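Local coordinates for uncharacterized protein Atu1735 (Agrobacterium tumefaciens, PDB 2PPX) that is of unknown function but, as a member of the XRE-like helix-turn-helix family, probably binds DNA as a transcriptional regulator, at residues 33-38 and 58-63; 79-82 and 87-90; 40-45 and 51-56. All coordinates share one frame; numbering follows the deposited sequence. Where two conformers were deposited one is given.

In the fold
From the N terminus, helix 34-41 enters interaction 1 almost at once, and its 33-38 end is met by helix 57-64 at 58-63, closing the largest loop of the three. Within that loop lies the smaller one of interaction 3, in which the far end of the same helix and the turn after it (40-45) meet the close of helix 46-53 and its following turn (51-56). Ile55 of interaction 3 packs on Ile35, Leu60 and Trp63 of interaction 1. Interaction 2 opens only afterwards, joining helices 72-83 and 85-92; Ile81 and Thr88 reach Tyr53 of interaction 3, and Ile38 ties interaction 1 to Ile81 and Ala82.

Interaction 1: 33-38 and 58-63; sequences PRIKII and GTLRDW. With SO4 (sulfate ion), chain C; SO4 (sulfate ion), chain F.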
loop_
_atom_site.group_PDB
_atom_site.type_symbol
_atom_site.label_atom_id
_atom_site.label_comp_id
_atom_site.label_asym_id
_atom_site.label_seq_id
_atom_site.Cartn_x
_atom_site.Cartn_y
_atom_site.Cartn_z
ATOM N N PRO A 33 12.454 -0.993 14.440
ATOM C CA PRO A 33 11.791 -1.667 13.333
ATOM C C PRO A 33 12.753 -2.645 12.655
ATOM O O PRO A 33 13.951 -2.345 12.520
ATOM C CB PRO A 33 11.438 -0.510 12.393
ATOM C CG PRO A 33 11.262 0.669 13.318
ATOM C CD PRO A 33 12.414 0.472 14.292
ATOM N N ARG A 34 12.220 -3.785 12.223
ATOM C CA ARG A 34 13.023 -4.847 11.640
ATOM C C ARG A 34 13.860 -4.370 10.455
ATOM O O ARG A 34 15.027 -4.739 10.340
ATOM C CB ARG A 34 12.139 -6.021 11.214
ATOM C CG ARG A 34 11.718 -6.931 12.356
ATOM C CD ARG A 34 11.181 -8.225 11.764
ATOM N NE ARG A 34 10.789 -9.212 12.770
ATOM C CZ ARG A 34 10.562 -10.499 12.504
ATOM N NH1 ARG A 34 10.687 -10.969 11.265
ATOM N NH2 ARG A 34 10.213 -11.323 13.482
ATOM N N ILE A 35 13.278 -3.533 9.599
ATOM C CA ILE A 35 13.990 -3.057 8.393
ATOM C C ILE A 35 15.275 -2.305 8.785
ATOM O O ILE A 35 16.277 -2.418 8.083
ATOM C CB ILE A 35 13.123 -2.206 7.402
ATOM C CG1 ILE A 35 13.943 -1.881 6.101
ATOM C CG2 ILE A 35 12.534 -0.995 8.142
ATOM C CD1 ILE A 35 13.153 -1.341 4.883
ATOM N N LYS A 36 15.211 -1.536 9.874
ATOM C CA LYS A 36 16.354 -0.746 10.340
ATOM C C LYS A 36 17.454 -1.653 10.894
ATOM O O LYS A 36 18.636 -1.426 10.622
ATOM C CB LYS A 36 15.928 0.257 11.422
ATOM C CG LYS A 36 17.008 1.228 11.810
ATOM C CD LYS A 36 16.412 2.296 12.722
ATOM C CE LYS A 36 17.475 3.194 13.251
ATOM N NZ LYS A 36 16.861 4.269 14.113
ATOM N N ILE A 37 17.057 -2.674 11.659
ATOM C CA ILE A 37 17.963 -3.768 12.072
ATOM C C ILE A 37 18.676 -4.445 10.904
ATOM O O ILE A 37 19.907 -4.592 10.892
ATOM C CB ILE A 37 17.243 -4.840 12.933
ATOM C CG1 ILE A 37 16.629 -4.156 14.173
ATOM C CG2 ILE A 37 18.259 -5.973 13.392
ATOM C CD1 ILE A 37 15.834 -5.089 15.087
ATOM N N ILE A 38 17.884 -4.858 9.924
ATOM C CA ILE A 38 18.405 -5.566 8.774
ATOM C C ILE A 38 19.366 -4.646 8.007
ATOM O O ILE A 38 20.464 -5.050 7.694
ATOM C CB ILE A 38 17.228 -6.011 7.825
ATOM C CG1 ILE A 38 16.385 -7.121 8.507
ATOM C CG2 ILE A 38 17.781 -6.529 6.495
ATOM C CD1 ILE A 38 15.003 -7.274 7.815
ATOM N N GLY A 58 11.290 7.239 0.895
ATOM C CA GLY A 58 10.401 7.847 1.882
ATOM C C GLY A 58 9.691 6.788 2.698
ATOM O O GLY A 58 9.646 6.875 3.911
ATOM N N THR A 59 9.157 5.769 2.032
ATOM C CA THR A 59 8.524 4.722 2.798
ATOM C C THR A 59 9.511 3.905 3.685
ATOM O O THR A 59 9.147 3.564 4.815
ATOM C CB THR A 59 7.513 3.900 1.958
ATOM O OG1 THR A 59 6.565 3.297 2.840
ATOM C CG2 THR A 59 8.198 2.838 1.097
ATOM N N LEU A 60 10.733 3.651 3.224
ATOM C CA LEU A 60 11.784 3.060 4.058
ATOM C C LEU A 60 11.925 3.927 5.322
ATOM O O LEU A 60 11.923 3.408 6.434
ATOM C CB LEU A 60 13.126 2.990 3.290
ATOM C CG LEU A 60 14.350 2.362 4.000
ATOM C CD1 LEU A 60 15.379 1.845 2.955
ATOM C CD2 LEU A 60 15.024 3.415 4.847
ATOM N N ARG A 61 12.038 5.245 5.132
ATOM C CA ARG A 61 12.209 6.160 6.259
ATOM C C ARG A 61 10.975 6.111 7.177
ATOM O O ARG A 61 11.126 6.097 8.400
ATOM C CB ARG A 61 12.499 7.594 5.767
ATOM C CG ARG A 61 13.953 7.725 5.262
ATOM C CD ARG A 61 14.148 8.991 4.448
ATOM N NE ARG A 61 15.560 9.137 4.116
ATOM C CZ ARG A 61 16.039 9.959 3.182
ATOM N NH1 ARG A 61 15.214 10.706 2.449
ATOM N NH2 ARG A 61 17.353 10.019 2.977
ATOM N N ASP A 62 9.774 6.046 6.584
ATOM C CA ASP A 62 8.572 5.928 7.425
ATOM C C ASP A 62 8.633 4.664 8.285
ATOM O O ASP A 62 8.294 4.717 9.465
ATOM C CB ASP A 62 7.281 5.883 6.618
ATOM C CG ASP A 62 6.860 7.230 6.074
ATOM O OD1 ASP A 62 7.254 8.303 6.626
ATOM O OD2 ASP A 62 6.043 7.204 5.102
ATOM N N TRP A 63 9.013 3.541 7.690
ATOM C CA TRP A 63 9.070 2.287 8.425
ATOM C C TRP A 63 10.107 2.379 9.574
ATOM O O TRP A 63 9.820 1.983 10.723
ATOM C CB TRP A 63 9.359 1.089 7.512
ATOM C CG TRP A 63 8.323 0.811 6.458
ATOM C CD1 TRP A 63 7.043 1.331 6.374
ATOM C CD2 TRP A 63 8.491 -0.027 5.309
ATOM N NE1 TRP A 63 6.432 0.850 5.248
ATOM C CE2 TRP A 63 7.275 -0.006 4.597
ATOM C CE3 TRP A 63 9.541 -0.827 4.844
ATOM C CZ2 TRP A 63 7.088 -0.721 3.404
ATOM C CZ3 TRP A 63 9.350 -1.559 3.675
ATOM C CH2 TRP A 63 8.132 -1.479 2.960
HETATM S S SO4 C . 16.705 12.718 -0.217
HETATM O O1 SO4 C . 17.630 12.233 0.813
HETATM O O2 SO4 C . 17.056 12.130 -1.513
HETATM O O3 SO4 C . 15.328 12.359 0.105
HETATM O O4 SO4 C . 16.773 14.173 -0.284
HETATM S S SO4 F . 19.197 5.530 16.347
HETATM O O1 SO4 F . 18.852 6.162 15.077
HETATM O O2 SO4 F . 18.869 6.448 17.440
HETATM O O3 SO4 F . 18.433 4.290 16.501
HETATM O O4 SO4 F . 20.632 5.239 16.372
#
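With CG1 anti to the backbone N (chi1 -174°) and CD1 carried on in an extended line (chi2 166°), Ile35 reaches from helix 34-41 toward helix 57-64, while Trp63 swings its CG anti to its own carbonyl carbon (chi1 -62°) and brings the benzo edge of the indole to meet it. The two side chains cross at about a right angle. Ile35 CD1 abuts the ring edge, near its plane, 3.6 Å from Trp63 CE3. The other branch, Ile35 CG2, rests 3.8 Å from Trp63 CB, and in this way the isoleucine holds the tryptophan both at its root and along its rim. Leu60, one turn earlier on helix 57-64, completes the seat for the same methyl, with Ile35 CD1 lying 4.0 Å from Leu60 CG.

At the start of helix 34-41, Pro33 occupies the N-cap position and sets its ring against the backbone of the other helix: Pro33 CG is 3.2 Å from Trp63 O. The contact is otherwise apolar, and the charged chains lead elsewhere. Lys36, fully extended, places NZ 2.9 Å from O3 of the chain F sulfate, and Arg61 turns its guanidinium edge to the chain C sulfate, with NH1 2.9 Å from O3. Arg61 NH2 also forms a salt bridge with Glu47, and NE a hydrogen bond with Gln46.

In this helix-turn-helix domain, helices 46-53 and 57-64 follow one another as the motif pair, and the contact joins the second of them to helix 34-41. Phe49 of helix 46-53 packs on both Ile35 and Leu60, whereas from helix 72-83 Leu78 touches Ile35 and Ala74 touches Trp63.

Interaction 2: 79-82 and 87-90; sequences KIIA and GTAA
Ahead of Thr88, which meets Ile80 and Ile81 with its two branches, Gly87 lies in the first turn of helix 85-92, where its backbone N is hydrogen-bonded to Asp84 OD1. Thr88 itself points toward helix 72-83, and Thr88 CA is 5.9 Å from Ile81 CA. Its OG1 stands anti to the carbonyl carbon (chi1 -58°), which turns the hydroxyl to Ile80 and the methyl to Ile81. The hydroxyl has its hydrogen bond with Asp84 O, in the connection between the helices; toward Ile80 it makes only looser contacts, with Thr88 OG1 3.5 Å from Ile80 O and 3.6 Å from Ile80 CG2. The methyl branch packs as a plain hydrocarbon, Thr88 CG2 lying 3.9 Å from Ile81 CG1. Both isoleucines cross the threonine at about a right angle, and a single side chain thus meets two consecutive residues of helix 72-83, one with each branch.

Next along, Ala89 turns its methyl to helix 46-53, where it meets Arg52 and Tyr53.

Helices 72-83 and 85-92 follow each other across Asp84, and the contact closes the corner between them. Tyr53 of helix 46-53 touches both Ile81 and Thr88, and Ile38 of helix 34-41 touches Ile81 and Ala82. A third subunit extends the layer, its own Thr88 and Ile80 packing on Ile80 and Thr88 here, while Lys79 NZ of helix 72-83 is hydrogen-bonded to Ala91 O of that subunit.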
loop_
_atom_site.group_PDB
_atom_site.type_symbol
_atom_site.label_atom_id
_atom_site.label_comp_id
_atom_site.label_asym_id
_atom_site.label_seq_id
_atom_site.Cartn_x
_atom_site.Cartn_y
_atom_site.Cartn_z
ATOM N N LYS A 79 11.667 -10.393 5.201
ATOM C CA LYS A 79 12.175 -11.669 5.692
ATOM C C LYS A 79 13.095 -12.373 4.677
ATOM O O LYS A 79 14.126 -12.956 5.050
ATOM C CB LYS A 79 11.030 -12.574 6.141
ATOM C CG LYS A 79 11.521 -13.988 6.501
ATOM C CD LYS A 79 10.956 -14.433 7.832
ATOM C CE LYS A 79 11.687 -15.675 8.354
ATOM N NZ LYS A 79 10.668 -16.699 8.704
ATOM N N ILE A 80 12.765 -12.294 3.381
ATOM C CA ILE A 80 13.615 -12.926 2.372
ATOM C C ILE A 80 14.942 -12.213 2.271
ATOM O O ILE A 80 15.989 -12.860 2.152
ATOM C CB ILE A 80 12.973 -12.946 0.942
ATOM C CG1 ILE A 80 11.555 -13.512 0.996
ATOM C CG2 ILE A 80 13.873 -13.744 -0.002
ATOM C CD1 ILE A 80 11.466 -14.862 1.604
ATOM N N ILE A 81 14.895 -10.887 2.303
ATOM C CA ILE A 81 16.123 -10.078 2.298
ATOM C C ILE A 81 17.018 -10.508 3.473
ATOM O O ILE A 81 18.207 -10.783 3.302
ATOM C CB ILE A 81 15.817 -8.548 2.400
ATOM C CG1 ILE A 81 15.078 -8.056 1.152
ATOM C CG2 ILE A 81 17.122 -7.742 2.651
ATOM C CD1 ILE A 81 14.537 -6.642 1.278
ATOM N N ALA A 82 16.432 -10.567 4.667
ATOM C CA ALA A 82 17.163 -11.012 5.864
ATOM C C ALA A 82 17.805 -12.402 5.715
ATOM O O ALA A 82 18.976 -12.609 6.109
ATOM C CB ALA A 82 16.247 -10.967 7.083
ATOM N N GLY A 87 21.611 -13.000 -2.438
ATOM C CA GLY A 87 20.800 -13.677 -3.457
ATOM C C GLY A 87 19.658 -12.779 -3.884
ATOM O O GLY A 87 19.369 -12.662 -5.078
ATOM N N THR A 88 19.037 -12.108 -2.906
ATOM C CA THR A 88 17.923 -11.210 -3.188
ATOM C C THR A 88 18.378 -10.031 -4.061
ATOM O O THR A 88 17.746 -9.722 -5.070
ATOM C CB THR A 88 17.199 -10.739 -1.886
ATOM O OG1 THR A 88 16.737 -11.893 -1.175
ATOM C CG2 THR A 88 16.005 -9.854 -2.212
ATOM N N ALA A 89 19.477 -9.396 -3.666
ATOM C CA ALA A 89 20.020 -8.257 -4.392
ATOM C C ALA A 89 20.392 -8.652 -5.827
ATOM O O ALA A 89 20.096 -7.917 -6.762
ATOM C CB ALA A 89 21.236 -7.694 -3.658
ATOM N N ALA A 90 21.015 -9.821 -5.984
ATOM C CA ALA A 90 21.436 -10.332 -7.302
ATOM C C ALA A 90 20.245 -10.630 -8.209
ATOM O O ALA A 90 20.266 -10.310 -9.406
ATOM C CB ALA A 90 22.319 -11.567 -7.143
#

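Interaction 3: 40-45 and 51-56; sequences RALKLT and ARYHIP. With SO4 (sulfate ion), chain B; SO4 (sulfate ion), chain G; SO4 (sulfate ion), chain F; SO4 (sulfate ion), chain E.
Arg52 NH1 is at once a hydrogen-bond donor and a surface for packing: it gives a nearly straight bond of 2.9 Å to O2 of the chain G sulfate (N-H...O angle 173°) and takes the methyls of Leu44 against its guanidinium. The sulfate sits at the edge of that flat group, in its plane, whereas Leu44 CD2 lies over one face toward the rim, 3.7 Å from Arg52 NH1. Leu44 CD2 also lies 3.8 Å from O2 of the chain G sulfate. A bend at chi3 (-68°) folds the otherwise extended arginine, whose CG covers the centre of one face of the Tyr53 ring.

Tyr53 takes the two leucines along its CE2 side. Leu44 CD1 is at the ring edge, near the plane and 4.2 Å from Tyr53 CE2, and the two side chains cross at about a right angle. Leu42 slants in more obliquely, with CD1 4.0 Å from Tyr53 OH. The phenol oxygen itself is hydrogen-bonded to Pro85 O.

Leu42 and Leu44 flank Lys43, whose positive phi ends helix 34-41 in a Schellman motif. This turn sends the chain across to Thr45, the N-cap of helix 46-53, the first helix of the helix-turn-helix pair; His54, also with positive phi, marks the tight turn that leads from the end of that helix on to the second.

Away from the leucines, Arg40 bridges two further sulfates with its guanidinium edge, Arg40 NH1 lying 3.0 Å from O2 of the chain B sulfate and 3.1 Å from O1 of the chain F sulfate. Phe49 of helix 46-53 touches Leu42 and Leu44, and its ring meets that of Tyr53.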
loop_
_atom_site.group_PDB
_atom_site.type_symbol
_atom_site.label_atom_id
_atom_site.label_comp_id
_atom_site.label_asym_id
_atom_site.label_seq_id
_atom_site.Cartn_x
_atom_site.Cartn_y
_atom_site.Cartn_z
ATOM N N ARG A 40 21.066 -1.880 8.930
ATOM C CA ARG A 40 22.301 -1.659 9.686
ATOM C C ARG A 40 23.160 -2.911 9.778
ATOM O O ARG A 40 24.400 -2.838 9.764
ATOM C CB ARG A 40 21.996 -1.122 11.073
ATOM C CG ARG A 40 21.535 0.316 11.017
ATOM C CD ARG A 40 21.404 0.888 12.396
ATOM N NE ARG A 40 21.107 2.315 12.317
ATOM C CZ ARG A 40 20.821 3.097 13.346
ATOM N NH1 ARG A 40 20.570 4.395 13.133
ATOM N NH2 ARG A 40 20.761 2.596 14.577
ATOM N N ALA A 41 22.533 -4.076 9.828
ATOM C CA ALA A 41 23.346 -5.291 9.917
ATOM C C ALA A 41 24.082 -5.594 8.614
ATOM O O ALA A 41 25.146 -6.244 8.624
ATOM C CB ALA A 41 22.517 -6.462 10.360
ATOM N N LEU A 42 23.513 -5.109 7.512
ATOM C CA LEU A 42 24.123 -5.195 6.189
ATOM C C LEU A 42 25.074 -4.021 5.886
ATOM O O LEU A 42 25.680 -4.000 4.818
ATOM C CB LEU A 42 23.030 -5.260 5.109
ATOM C CG LEU A 42 22.049 -6.436 5.181
ATOM C CD1 LEU A 42 21.022 -6.349 4.047
ATOM C CD2 LEU A 42 22.791 -7.779 5.180
ATOM N N LYS A 43 25.179 -3.066 6.817
ATOM C CA LYS A 43 26.038 -1.884 6.662
ATOM C C LYS A 43 25.701 -1.054 5.418
ATOM O O LYS A 43 26.596 -0.602 4.692
ATOM C CB LYS A 43 27.528 -2.267 6.655
ATOM C CG LYS A 43 28.175 -2.330 8.032
ATOM C CD LYS A 43 29.649 -1.915 7.971
ATOM C CE LYS A 43 30.514 -2.908 7.196
ATOM N NZ LYS A 43 31.973 -2.577 7.249
ATOM N N LEU A 44 24.409 -0.856 5.185
ATOM C CA LEU A 44 23.936 -0.073 4.056
ATOM C C LEU A 44 23.309 1.200 4.558
ATOM O O LEU A 44 22.621 1.205 5.581
ATOM C CB LEU A 44 22.911 -0.858 3.223
ATOM C CG LEU A 44 23.516 -2.127 2.601
ATOM C CD1 LEU A 44 22.423 -2.917 1.897
ATOM C CD2 LEU A 44 24.714 -1.835 1.655
ATOM N N THR A 45 23.545 2.294 3.842
ATOM C CA THR A 45 22.813 3.517 4.128
ATOM C C THR A 45 21.359 3.349 3.669
ATOM O O THR A 45 21.013 2.387 2.958
ATOM C CB THR A 45 23.417 4.732 3.380
ATOM O OG1 THR A 45 23.189 4.561 1.983
ATOM C CG2 THR A 45 24.929 4.900 3.653
ATOM N N ALA A 51 17.870 1.553 -3.034
ATOM C CA ALA A 51 18.185 1.237 -4.426
ATOM C C ALA A 51 18.421 -0.270 -4.625
ATOM O O ALA A 51 17.964 -0.843 -5.612
ATOM C CB ALA A 51 19.418 2.035 -4.921
ATOM N N ARG A 52 19.115 -0.910 -3.696
ATOM C CA ARG A 52 19.421 -2.336 -3.841
ATOM C C ARG A 52 18.160 -3.225 -3.793
ATOM O O ARG A 52 18.042 -4.204 -4.553
ATOM C CB ARG A 52 20.423 -2.772 -2.778
ATOM C CG ARG A 52 20.948 -4.167 -2.958
ATOM C CD ARG A 52 22.108 -4.420 -2.013
ATOM N NE ARG A 52 23.266 -3.607 -2.382
ATOM C CZ ARG A 52 24.462 -3.685 -1.797
ATOM N NH1 ARG A 52 24.680 -4.546 -0.813
ATOM N NH2 ARG A 52 25.440 -2.892 -2.200
ATOM N N TYR A 53 17.218 -2.858 -2.930
ATOM C CA TYR A 53 16.032 -3.689 -2.686
ATOM C C TYR A 53 14.705 -3.140 -3.205
ATOM O O TYR A 53 13.656 -3.728 -2.945
ATOM C CB TYR A 53 15.947 -4.076 -1.189
ATOM C CG TYR A 53 17.144 -4.907 -0.797
ATOM C CD1 TYR A 53 17.329 -6.192 -1.328
ATOM C CD2 TYR A 53 18.120 -4.400 0.066
ATOM C CE1 TYR A 53 18.453 -6.957 -0.994
ATOM C CE2 TYR A 53 19.249 -5.174 0.431
ATOM C CZ TYR A 53 19.402 -6.442 -0.131
ATOM O OH TYR A 53 20.486 -7.215 0.164
ATOM N N HIS A 54 14.768 -2.042 -3.968
ATOM C CA HIS A 54 13.603 -1.437 -4.628
ATOM C C HIS A 54 12.490 -1.059 -3.654
ATOM O O HIS A 54 11.308 -1.339 -3.885
ATOM C CB HIS A 54 13.088 -2.332 -5.759
ATOM C CG HIS A 54 14.128 -2.648 -6.798
ATOM N ND1 HIS A 54 13.845 -2.696 -8.140
ATOM C CD2 HIS A 54 15.458 -2.867 -6.691
ATOM C CE1 HIS A 54 14.946 -2.971 -8.818
ATOM N NE2 HIS A 54 15.942 -3.080 -7.962
ATOM N N ILE A 55 12.883 -0.441 -2.550
ATOM C CA ILE A 55 11.913 0.101 -1.587
ATOM C C ILE A 55 12.049 1.631 -1.639
ATOM O O ILE A 55 13.114 2.159 -1.374
ATOM C CB ILE A 55 12.167 -0.416 -0.186
ATOM C CG1 ILE A 55 12.010 -1.967 -0.151
ATOM C CG2 ILE A 55 11.225 0.262 0.851
ATOM C CD1 ILE A 55 12.630 -2.586 1.048
ATOM N N PRO A 56 10.976 2.332 -2.002
ATOM C CA PRO A 56 11.075 3.804 -2.168
ATOM C C PRO A 56 11.585 4.422 -0.852
ATOM O O PRO A 56 11.287 3.934 0.237
ATOM C CB PRO A 56 9.625 4.232 -2.482
ATOM C CG PRO A 56 8.974 2.981 -3.016
ATOM C CD PRO A 56 9.608 1.829 -2.232
HETATM S S SO4 B . 22.299 5.035 9.775
HETATM O O1 SO4 B . 22.856 6.200 10.436
HETATM O O2 SO4 B . 20.918 4.975 10.214
HETATM O O3 SO4 B . 22.530 5.113 8.341
HETATM O O4 SO4 B . 22.965 3.791 10.156
HETATM S S SO4 G . 28.306 -4.253 -0.364
HETATM O O1 SO4 G . 28.482 -2.810 -0.555
HETATM O O2 SO4 G . 27.255 -4.516 0.616
HETATM O O3 SO4 G . 27.964 -4.882 -1.639
HETATM O O4 SO4 G . 29.552 -4.849 0.112
HETATM S S SO4 F . 19.197 5.530 16.347
HETATM O O1 SO4 F . 18.852 6.162 15.077
HETATM O O2 SO4 F . 18.869 6.448 17.440
HETATM O O3 SO4 F . 18.433 4.290 16.501
HETATM O O4 SO4 F . 20.632 5.239 16.372
HETATM S S SO4 E . 10.690 -1.073 -10.691
HETATM O O1 SO4 E . 9.919 -2.308 -10.487
HETATM O O2 SO4 E . 9.791 0.078 -10.643
HETATM O O3 SO4 E . 11.725 -0.878 -9.675
HETATM O O4 SO4 E . 11.338 -1.165 -11.995
#